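Local coordinates for protein unsaturated glucuronyl hydrolase (Streptococcus agalactiae, PDB 2ZZR) that hydrolyses unsaturated disaccharides of chondroitin, hyaluronan and heparin, releasing the 4,5-unsaturated uronic acid at their non-reducing end, at residues 177-183 and 257-262; 143-147 and 193-197. All coordinates share one frame. Residues are numbered along the deposited sequence.

In the fold
Both contacts join neighbouring helical hairpins of the alpha barrel, and they share one hairpin, 180-189 with 192-209. Contact 1 joins its first helix to helix 245-262; contact 2 joins its second helix to helix 133-147. Their centres are about 11 Å apart, lying about 12 Å and 19 Å from the chain centre. Leu182 CD1 packs on Val197 CG1 at 3.6 Å, and Arg195 NH2 probably donates to Lys261 O at 3.0 Å. Contact 1 borders the catalytic site: the side chain of Leu177 is about 4 Å from that of the substrate-binding Trp250 and about 6 Å from that of Asp174, the proton donor. Contact 2 lies away from these sites.

Contact 1. Residues 177-183 and 257-262; sequences LNIQLLF and LSYRKM
Residues 177-183 run from the end of helix 175-178 into helix 180-189 (Phe183 N to Ile179 O 3.1 Å) and lie against 257-262, the last turns of helix 245-262 (Lys261 N to Ser258 O 3.0 Å). The register advances in the same sense on both sides: Gln180 CA to Ser258 CA is 6.9 Å, and Phe183 CA to Lys261 CA is 7.0 Å. Gln180 and Phe183, one turn apart, point their CA-to-CB bonds toward the partner, as Leu257 does toward 177-183. Phe183 (chi1 m, chi2 125°) offers a ring face to Lys261, whose CB sits 3.6 Å from the ring centroid and 10° off the normal, a CH-pi contact. Met262 meets the same ring obliquely, with CG 3.8 Å from Phe183 CZ and SD 5.1 Å from the centroid, a Met-aromatic contact. Gln180 (m, m) packs its CD 3.6 Å from Leu257 CB. Leu257 (m, t) brings CD1 to 3.6 Å from Leu177 CD1, although the CA-to-CB bond of Leu177 points away. Arg260 NE donates to Leu257 O at 2.8 Å, which holds the guanidinium beside Gln180. Ser258 OG is hydrogen-bonded to Gly254 O. Between these two hairpins of the six-hairpin barrel, Phe183, Lys261 CB, Met262, Leu177 and Leu257 make an apolar and aromatic seam, with the amide end of Gln180 among polar groups of 257-260; salt bridges tie Arg260 NH2 to the Trp397 carboxylate and Lys261 NZ to Glu187.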
ATOM      1  N   LEU A 177       0.975  -5.840   3.334  1.00 13.72           N
ATOM      2  CA  LEU A 177      -0.299  -5.477   2.687  1.00 13.62           C
ATOM      3  C   LEU A 177      -1.007  -6.687   2.092  1.00 13.79           C
ATOM      4  O   LEU A 177      -2.229  -6.667   1.887  1.00 14.44           O
ATOM      5  CB  LEU A 177      -0.078  -4.434   1.588  1.00 13.73           C
ATOM      6  CG  LEU A 177      -0.080  -2.936   1.913  1.00 15.73           C
ATOM      7  CD1 LEU A 177      -1.496  -2.421   2.125  1.00 16.28           C
ATOM      8  CD2 LEU A 177       0.840  -2.591   3.095  1.00 15.56           C
ATOM      9  N   ASN A 178      -0.236  -7.735   1.805  1.00 13.13           N
ATOM     10  CA  ASN A 178      -0.761  -8.920   1.129  1.00 13.01           C
ATOM     11  C   ASN A 178      -1.349  -9.979   2.063  1.00 12.70           C
ATOM     12  O   ASN A 178      -2.136 -10.823   1.635  1.00 12.98           O
ATOM     13  CB  ASN A 178       0.312  -9.499   0.205  1.00 12.89           C
ATOM     14  CG  ASN A 178       0.550  -8.616  -1.005  1.00 13.13           C
ATOM     15  OD1 ASN A 178      -0.151  -8.724  -2.005  1.00 12.86           O
ATOM     16  ND2 ASN A 178       1.525  -7.717  -0.909  1.00 13.89           N
ATOM     17  N   ILE A 179      -1.003  -9.913   3.346  1.00 12.42           N
ATOM     18  CA  ILE A 179      -1.581 -10.847   4.322  1.00 12.43           C
ATOM     19  C   ILE A 179      -3.024 -10.466   4.703  1.00 12.12           C
ATOM     20  O   ILE A 179      -3.730 -11.243   5.340  1.00 12.69           O
ATOM     21  CB  ILE A 179      -0.702 -11.020   5.600  1.00 12.62           C
ATOM     22  CG1 ILE A 179      -0.607  -9.719   6.406  1.00 12.38           C
ATOM     23  CG2 ILE A 179       0.687 -11.554   5.223  1.00 12.92           C
ATOM     24  CD1 ILE A 179       0.090  -9.863   7.781  1.00 12.64           C
ATOM     25  N   GLN A 180      -3.464  -9.280   4.303  1.00 12.45           N
ATOM     26  CA  GLN A 180      -4.847  -8.873   4.580  1.00 12.33           C
ATOM     27  C   GLN A 180      -5.810  -9.827   3.873  1.00 12.87           C
ATOM     28  O   GLN A 180      -6.866 -10.187   4.416  1.00 13.02           O
ATOM     29  CB  GLN A 180      -5.088  -7.411   4.187  1.00 12.44           C
ATOM     30  CG  GLN A 180      -4.086  -6.411   4.813  1.00 13.19           C
ATOM     31  CD  GLN A 180      -3.794  -6.657   6.298  1.00 14.04           C
ATOM     32  OE1 GLN A 180      -2.633  -6.708   6.716  1.00 16.39           O
ATOM     33  NE2 GLN A 180      -4.840  -6.792   7.095  1.00 10.85           N
ATOM     34  N   LEU A 181      -5.404 -10.265   2.684  1.00 12.52           N
ATOM     35  CA  LEU A 181      -6.117 -11.286   1.915  1.00 13.13           C
ATOM     36  C   LEU A 181      -6.333 -12.548   2.744  1.00 13.24           C
ATOM     37  O   LEU A 181      -7.402 -13.167   2.688  1.00 13.48           O
ATOM     38  CB  LEU A 181      -5.320 -11.611   0.638  1.00 12.68           C
ATOM     39  CG  LEU A 181      -5.736 -12.791  -0.246  1.00 12.59           C
ATOM     40  CD1 LEU A 181      -7.157 -12.586  -0.770  1.00 13.40           C
ATOM     41  CD2 LEU A 181      -4.749 -12.941  -1.390  1.00 13.25           C
ATOM     42  N   LEU A 182      -5.319 -12.921   3.524  1.00 13.84           N
ATOM     43  CA  LEU A 182      -5.398 -14.115   4.366  1.00 14.23           C
ATOM     44  C   LEU A 182      -6.333 -13.935   5.559  1.00 14.64           C
ATOM     45  O   LEU A 182      -7.063 -14.863   5.914  1.00 14.80           O
ATOM     46  CB  LEU A 182      -4.009 -14.561   4.820  1.00 14.30           C
ATOM     47  CG  LEU A 182      -3.037 -14.854   3.676  1.00 14.85           C
ATOM     48  CD1 LEU A 182      -1.705 -15.308   4.242  1.00 16.37           C
ATOM     49  CD2 LEU A 182      -3.603 -15.901   2.707  1.00 16.24           C
ATOM     50  N   PHE A 183      -6.326 -12.748   6.169  1.00 14.75           N
ATOM     51  CA  PHE A 183      -7.282 -12.446   7.239  1.00 15.28           C
ATOM     52  C   PHE A 183      -8.720 -12.497   6.714  1.00 15.57           C
ATOM     53  O   PHE A 183      -9.617 -12.959   7.422  1.00 15.86           O
ATOM     54  CB  PHE A 183      -7.008 -11.087   7.888  1.00 15.22           C
ATOM     55  CG  PHE A 183      -5.804 -11.071   8.814  1.00 15.45           C
ATOM     56  CD1 PHE A 183      -4.776 -10.155   8.613  1.00 15.86           C
ATOM     57  CD2 PHE A 183      -5.717 -11.950   9.897  1.00 15.44           C
ATOM     58  CE1 PHE A 183      -3.669 -10.115   9.469  1.00 15.12           C
ATOM     59  CE2 PHE A 183      -4.614 -11.922  10.759  1.00 15.25           C
ATOM     60  CZ  PHE A 183      -3.587 -11.001  10.542  1.00 15.24           C
ATOM     61  N   LEU A 257      -3.373  -2.086   9.467  1.00 10.37           N
ATOM     62  CA  LEU A 257      -4.243  -3.051   8.789  1.00 10.84           C
ATOM     63  C   LEU A 257      -4.245  -4.394   9.527  1.00 11.20           C
ATOM     64  O   LEU A 257      -5.303  -4.966   9.793  1.00 11.70           O
ATOM     65  CB  LEU A 257      -3.828  -3.237   7.325  1.00 10.53           C
ATOM     66  CG  LEU A 257      -4.184  -2.101   6.368  1.00 10.96           C
ATOM     67  CD1 LEU A 257      -3.575  -2.373   5.004  1.00 11.12           C
ATOM     68  CD2 LEU A 257      -5.701  -1.936   6.242  1.00 10.85           C
ATOM     69  N   SER A 258      -3.058  -4.873   9.892  1.00 11.46           N
ATOM     70  CA  SER A 258      -2.941  -6.118  10.655  1.00 11.99           C
ATOM     71  C   SER A 258      -3.470  -5.981  12.077  1.00 11.77           C
ATOM     72  O   SER A 258      -4.049  -6.931  12.627  1.00 12.07           O
ATOM     73  CB  SER A 258      -1.490  -6.587  10.682  1.00 12.40           C
ATOM     74  OG  SER A 258      -1.034  -6.803   9.364  1.00 14.05           O
ATOM     75  N   TYR A 259      -3.277  -4.805  12.664  1.00 11.84           N
ATOM     76  CA  TYR A 259      -3.780  -4.531  14.016  1.00 12.31           C
ATOM     77  C   TYR A 259      -5.296  -4.752  14.111  1.00 12.64           C
ATOM     78  O   TYR A 259      -5.788  -5.266  15.122  1.00 12.45           O
ATOM     79  CB  TYR A 259      -3.415  -3.116  14.468  1.00 12.13           C
ATOM     80  CG  TYR A 259      -4.034  -2.755  15.802  1.00 12.56           C
ATOM     81  CD1 TYR A 259      -3.435  -3.139  17.001  1.00 12.20           C
ATOM     82  CD2 TYR A 259      -5.240  -2.051  15.862  1.00 12.47           C
ATOM     83  CE1 TYR A 259      -4.015  -2.812  18.229  1.00 12.55           C
ATOM     84  CE2 TYR A 259      -5.828  -1.729  17.080  1.00 12.08           C
ATOM     85  CZ  TYR A 259      -5.214  -2.116  18.258  1.00 12.63           C
ATOM     86  OH  TYR A 259      -5.804  -1.799  19.464  1.00 12.93           O
ATOM     87  N   ARG A 260      -6.032  -4.372  13.066  1.00 12.60           N
ATOM     88  CA  ARG A 260      -7.487  -4.610  13.042  1.00 12.85           C
ATOM     89  C   ARG A 260      -7.805  -6.041  13.436  1.00 13.38           C
ATOM     90  O   ARG A 260      -8.768  -6.303  14.152  1.00 13.65           O
ATOM     91  CB  ARG A 260      -8.061  -4.423  11.643  1.00 12.81           C
ATOM     92  CG  ARG A 260      -7.937  -3.054  11.032  1.00 11.86           C
ATOM     93  CD  ARG A 260      -8.494  -3.106   9.608  1.00 12.34           C
ATOM     94  NE  ARG A 260      -7.743  -4.048   8.768  1.00 12.53           N
ATOM     95  CZ  ARG A 260      -8.218  -4.643   7.675  1.00 12.96           C
ATOM     96  NH1 ARG A 260      -9.463  -4.412   7.263  1.00 13.32           N
ATOM     97  NH2 ARG A 260      -7.447  -5.480   6.990  1.00 12.04           N
ATOM     98  N   LYS A 261      -6.984  -6.961  12.940  1.00 13.52           N
ATOM     99  CA  LYS A 261      -7.269  -8.383  12.997  1.00 14.28           C
ATOM    100  C   LYS A 261      -6.547  -9.095  14.137  1.00 14.69           C
ATOM    101  O   LYS A 261      -6.822 -10.270  14.425  1.00 16.04           O
ATOM    102  CB  LYS A 261      -6.903  -9.026  11.657  1.00 14.10           C
ATOM    103  CG  LYS A 261      -7.498  -8.320  10.443  1.00 14.02           C
ATOM    104  CD  LYS A 261      -9.025  -8.286  10.502  1.00 14.55           C
ATOM    105  CE  LYS A 261      -9.615  -7.551   9.305  1.00 15.38           C
ATOM    106  NZ  LYS A 261     -11.113  -7.517   9.424  1.00 16.07           N
ATOM    107  N   MET A 262      -5.628  -8.389  14.782  1.00 14.48           N
ATOM    108  CA  MET A 262      -4.767  -9.003  15.792  1.00 14.44           C
ATOM    109  C   MET A 262      -4.903  -8.337  17.148  1.00 14.27           C
ATOM    110  O   MET A 262      -4.786  -9.002  18.187  1.00 14.71           O
ATOM    111  CB  MET A 262      -3.306  -8.984  15.326  1.00 14.23           C
ATOM    112  CG  MET A 262      -3.066  -9.846  14.108  1.00 14.35           C
ATOM    113  SD  MET A 262      -1.429  -9.651  13.391  1.00 14.32           S
ATOM    114  CE  MET A 262      -0.399 -10.247  14.729  1.00 14.73           C
TER

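Contact 2. Residues 143-147 and 193-197; sequences ADKLM and KYRQV
In the alpha barrel of this family 88 glycoside hydrolase, built from successive helical hairpins, this contact packs together the second helices of two consecutive hairpins: the C-terminal turn of helix 133-147 and the beginning of helix 192-209. Both segments are regular alpha helix, with Met147 N bonded to Ala143 O at 2.9 Å and Val197 N to Lys193 O at 3.1 Å. The axes of the two segments come within 11.2 Å, with 51° between their N-to-C directions, and the closest CA pair is Met147 with Tyr194, 7.5 Å apart. That spacing suits the two large side chains that fill the gap. Met147 takes the m, m, m rotamer, and its CA-to-CB bond points toward the partner. Its CG lies 3.8 Å from Tyr194 CD2, its CE reaches 3.6 Å from Val197 CG2 and 3.5 Å from Lys193 O, and its SD is 5.2 Å from the centroid of the Tyr194 ring, 68° off the normal, an oblique Met-aromatic contact. The CA-to-CB bond of Tyr194 (chi1 m, chi2 122°) points sideways, but its ring comes nearer to the other helix, where Ala143 CB is 4.1 Å from Tyr194 CE2. Behind this layer lies helix 180-189: Ala143 and Tyr194 both touch Ala185, and Val197 touches Leu182. The apolar packing gives way to a polar link at the solvent-exposed Asp144 (chi1 m), whose CA-to-CB bond points sideways but whose carboxylate comes nearer to the partner helix: Tyr194 OH donates a short hydrogen bond to Asp144 OD1, 2.5 Å long, with the carboxylate oxygen near the plane of the ring.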
ATOM      1  N   ALA A 143      -6.170 -16.388  -2.180  1.00 17.02           N
ATOM      2  CA  ALA A 143      -5.665 -16.635  -0.833  1.00 16.93           C
ATOM      3  C   ALA A 143      -4.925 -17.976  -0.780  1.00 17.09           C
ATOM      4  O   ALA A 143      -3.819 -18.054  -0.252  1.00 16.91           O
ATOM      5  CB  ALA A 143      -6.797 -16.595   0.188  1.00 16.72           C
ATOM      6  N   ASP A 144      -5.529 -19.017  -1.353  1.00 17.33           N
ATOM      7  CA  ASP A 144      -4.888 -20.333  -1.418  1.00 18.00           C
ATOM      8  C   ASP A 144      -3.577 -20.279  -2.204  1.00 17.94           C
ATOM      9  O   ASP A 144      -2.587 -20.917  -1.826  1.00 18.63           O
ATOM     10  CB  ASP A 144      -5.834 -21.370  -2.028  1.00 18.26           C
ATOM     11  CG  ASP A 144      -7.002 -21.696  -1.119  1.00 19.37           C
ATOM     12  OD1 ASP A 144      -6.871 -21.506   0.108  1.00 19.85           O
ATOM     13  OD2 ASP A 144      -8.053 -22.138  -1.638  1.00 21.87           O
ATOM     14  N   LYS A 145      -3.570 -19.505  -3.287  1.00 18.15           N
ATOM     15  CA  LYS A 145      -2.355 -19.308  -4.078  1.00 17.92           C
ATOM     16  C   LYS A 145      -1.253 -18.666  -3.228  1.00 17.66           C
ATOM     17  O   LYS A 145      -0.099 -19.104  -3.257  1.00 17.36           O
ATOM     18  CB  LYS A 145      -2.644 -18.469  -5.328  1.00 18.28           C
ATOM     19  CG  LYS A 145      -1.473 -18.336  -6.298  1.00 18.98           C
ATOM     20  CD  LYS A 145      -1.161 -19.660  -6.996  1.00 20.17           C
ATOM     21  CE  LYS A 145       0.047 -19.529  -7.923  1.00 21.10           C
ATOM     22  NZ  LYS A 145       1.319 -19.507  -7.154  1.00 22.44           N
ATOM     23  N   LEU A 146      -1.622 -17.647  -2.455  1.00 17.15           N
ATOM     24  CA  LEU A 146      -0.674 -16.978  -1.568  1.00 16.84           C
ATOM     25  C   LEU A 146      -0.126 -17.918  -0.486  1.00 16.84           C
ATOM     26  O   LEU A 146       1.067 -17.890  -0.175  1.00 16.70           O
ATOM     27  CB  LEU A 146      -1.315 -15.736  -0.935  1.00 16.78           C
ATOM     28  CG  LEU A 146      -0.401 -14.865  -0.066  1.00 16.79           C
ATOM     29  CD1 LEU A 146       0.820 -14.380  -0.848  1.00 16.96           C
ATOM     30  CD2 LEU A 146      -1.181 -13.704   0.531  1.00 16.46           C
ATOM     31  N   MET A 147      -1.003 -18.750   0.073  1.00 16.92           N
ATOM     32  CA  MET A 147      -0.628 -19.719   1.108  1.00 17.26           C
ATOM     33  C   MET A 147       0.475 -20.688   0.650  1.00 17.67           C
ATOM     34  O   MET A 147       1.249 -21.176   1.477  1.00 17.40           O
ATOM     35  CB  MET A 147      -1.863 -20.505   1.574  1.00 17.40           C
ATOM     36  CG  MET A 147      -2.868 -19.665   2.372  1.00 17.73           C
ATOM     37  SD  MET A 147      -2.289 -19.287   4.038  1.00 18.23           S
ATOM     38  CE  MET A 147      -2.702 -20.819   4.869  1.00 18.65           C
ATOM     39  N   LYS A 193      -5.895 -21.831   9.507  1.00 22.37           N
ATOM     40  CA  LYS A 193      -4.582 -21.855   8.842  1.00 22.05           C
ATOM     41  C   LYS A 193      -4.266 -20.520   8.170  1.00 20.80           C
ATOM     42  O   LYS A 193      -3.131 -20.058   8.213  1.00 20.59           O
ATOM     43  CB  LYS A 193      -4.486 -23.004   7.835  1.00 22.34           C
ATOM     44  CG  LYS A 193      -4.442 -24.387   8.481  1.00 24.82           C
ATOM     45  CD  LYS A 193      -4.540 -25.482   7.433  1.00 28.42           C
ATOM     46  CE  LYS A 193      -4.661 -26.859   8.083  1.00 30.96           C
ATOM     47  NZ  LYS A 193      -5.010 -27.900   7.071  1.00 32.88           N
ATOM     48  N   TYR A 194      -5.284 -19.905   7.572  1.00 20.14           N
ATOM     49  CA  TYR A 194      -5.137 -18.589   6.948  1.00 19.55           C
ATOM     50  C   TYR A 194      -4.646 -17.560   7.962  1.00 19.32           C
ATOM     51  O   TYR A 194      -3.723 -16.785   7.684  1.00 18.81           O
ATOM     52  CB  TYR A 194      -6.464 -18.105   6.368  1.00 19.65           C
ATOM     53  CG  TYR A 194      -6.995 -18.868   5.175  1.00 19.47           C
ATOM     54  CD1 TYR A 194      -8.250 -19.470   5.227  1.00 19.19           C
ATOM     55  CD2 TYR A 194      -6.266 -18.957   3.985  1.00 19.27           C
ATOM     56  CE1 TYR A 194      -8.765 -20.163   4.130  1.00 18.97           C
ATOM     57  CE2 TYR A 194      -6.774 -19.651   2.878  1.00 19.72           C
ATOM     58  CZ  TYR A 194      -8.028 -20.246   2.964  1.00 20.04           C
ATOM     59  OH  TYR A 194      -8.556 -20.925   1.887  1.00 19.98           O
ATOM     60  N   ARG A 195      -5.287 -17.547   9.131  1.00 18.92           N
ATOM     61  CA  ARG A 195      -4.964 -16.591  10.184  1.00 19.03           C
ATOM     62  C   ARG A 195      -3.576 -16.862  10.765  1.00 18.67           C
ATOM     63  O   ARG A 195      -2.806 -15.933  10.992  1.00 18.15           O
ATOM     64  CB  ARG A 195      -6.027 -16.610  11.292  1.00 18.72           C
ATOM     65  CG  ARG A 195      -5.798 -15.533  12.349  1.00 20.11           C
ATOM     66  CD  ARG A 195      -6.886 -15.462  13.416  1.00 20.19           C
ATOM     67  NE  ARG A 195      -6.765 -14.192  14.137  1.00 24.41           N
ATOM     68  CZ  ARG A 195      -5.921 -13.970  15.143  1.00 25.48           C
ATOM     69  NH1 ARG A 195      -5.125 -14.942  15.582  1.00 26.49           N
ATOM     70  NH2 ARG A 195      -5.875 -12.773  15.718  1.00 25.93           N
ATOM     71  N   GLN A 196      -3.266 -18.138  10.996  1.00 18.86           N
ATOM     72  CA  GLN A 196      -1.962 -18.536  11.531  1.00 19.45           C
ATOM     73  C   GLN A 196      -0.810 -18.057  10.656  1.00 18.24           C
ATOM     74  O   GLN A 196       0.164 -17.514  11.165  1.00 18.14           O
ATOM     75  CB  GLN A 196      -1.894 -20.053  11.734  1.00 19.63           C
ATOM     76  CG  GLN A 196      -2.755 -20.534  12.892  1.00 22.13           C
ATOM     77  CD  GLN A 196      -2.980 -22.041  12.916  1.00 22.45           C
ATOM     78  OE1 GLN A 196      -2.811 -22.741  11.907  1.00 27.51           O
ATOM     79  NE2 GLN A 196      -3.386 -22.547  14.076  1.00 25.68           N
ATOM     80  N   VAL A 197      -0.932 -18.248   9.346  1.00 17.57           N
ATOM     81  CA  VAL A 197       0.082 -17.780   8.396  1.00 16.63           C
ATOM     82  C   VAL A 197       0.212 -16.253   8.431  1.00 16.21           C
ATOM     83  O   VAL A 197       1.328 -15.721   8.486  1.00 16.04           O
ATOM     84  CB  VAL A 197      -0.213 -18.284   6.967  1.00 16.83           C
ATOM     85  CG1 VAL A 197       0.617 -17.533   5.928  1.00 17.04           C
ATOM     86  CG2 VAL A 197       0.049 -19.773   6.872  1.00 16.14           C
TER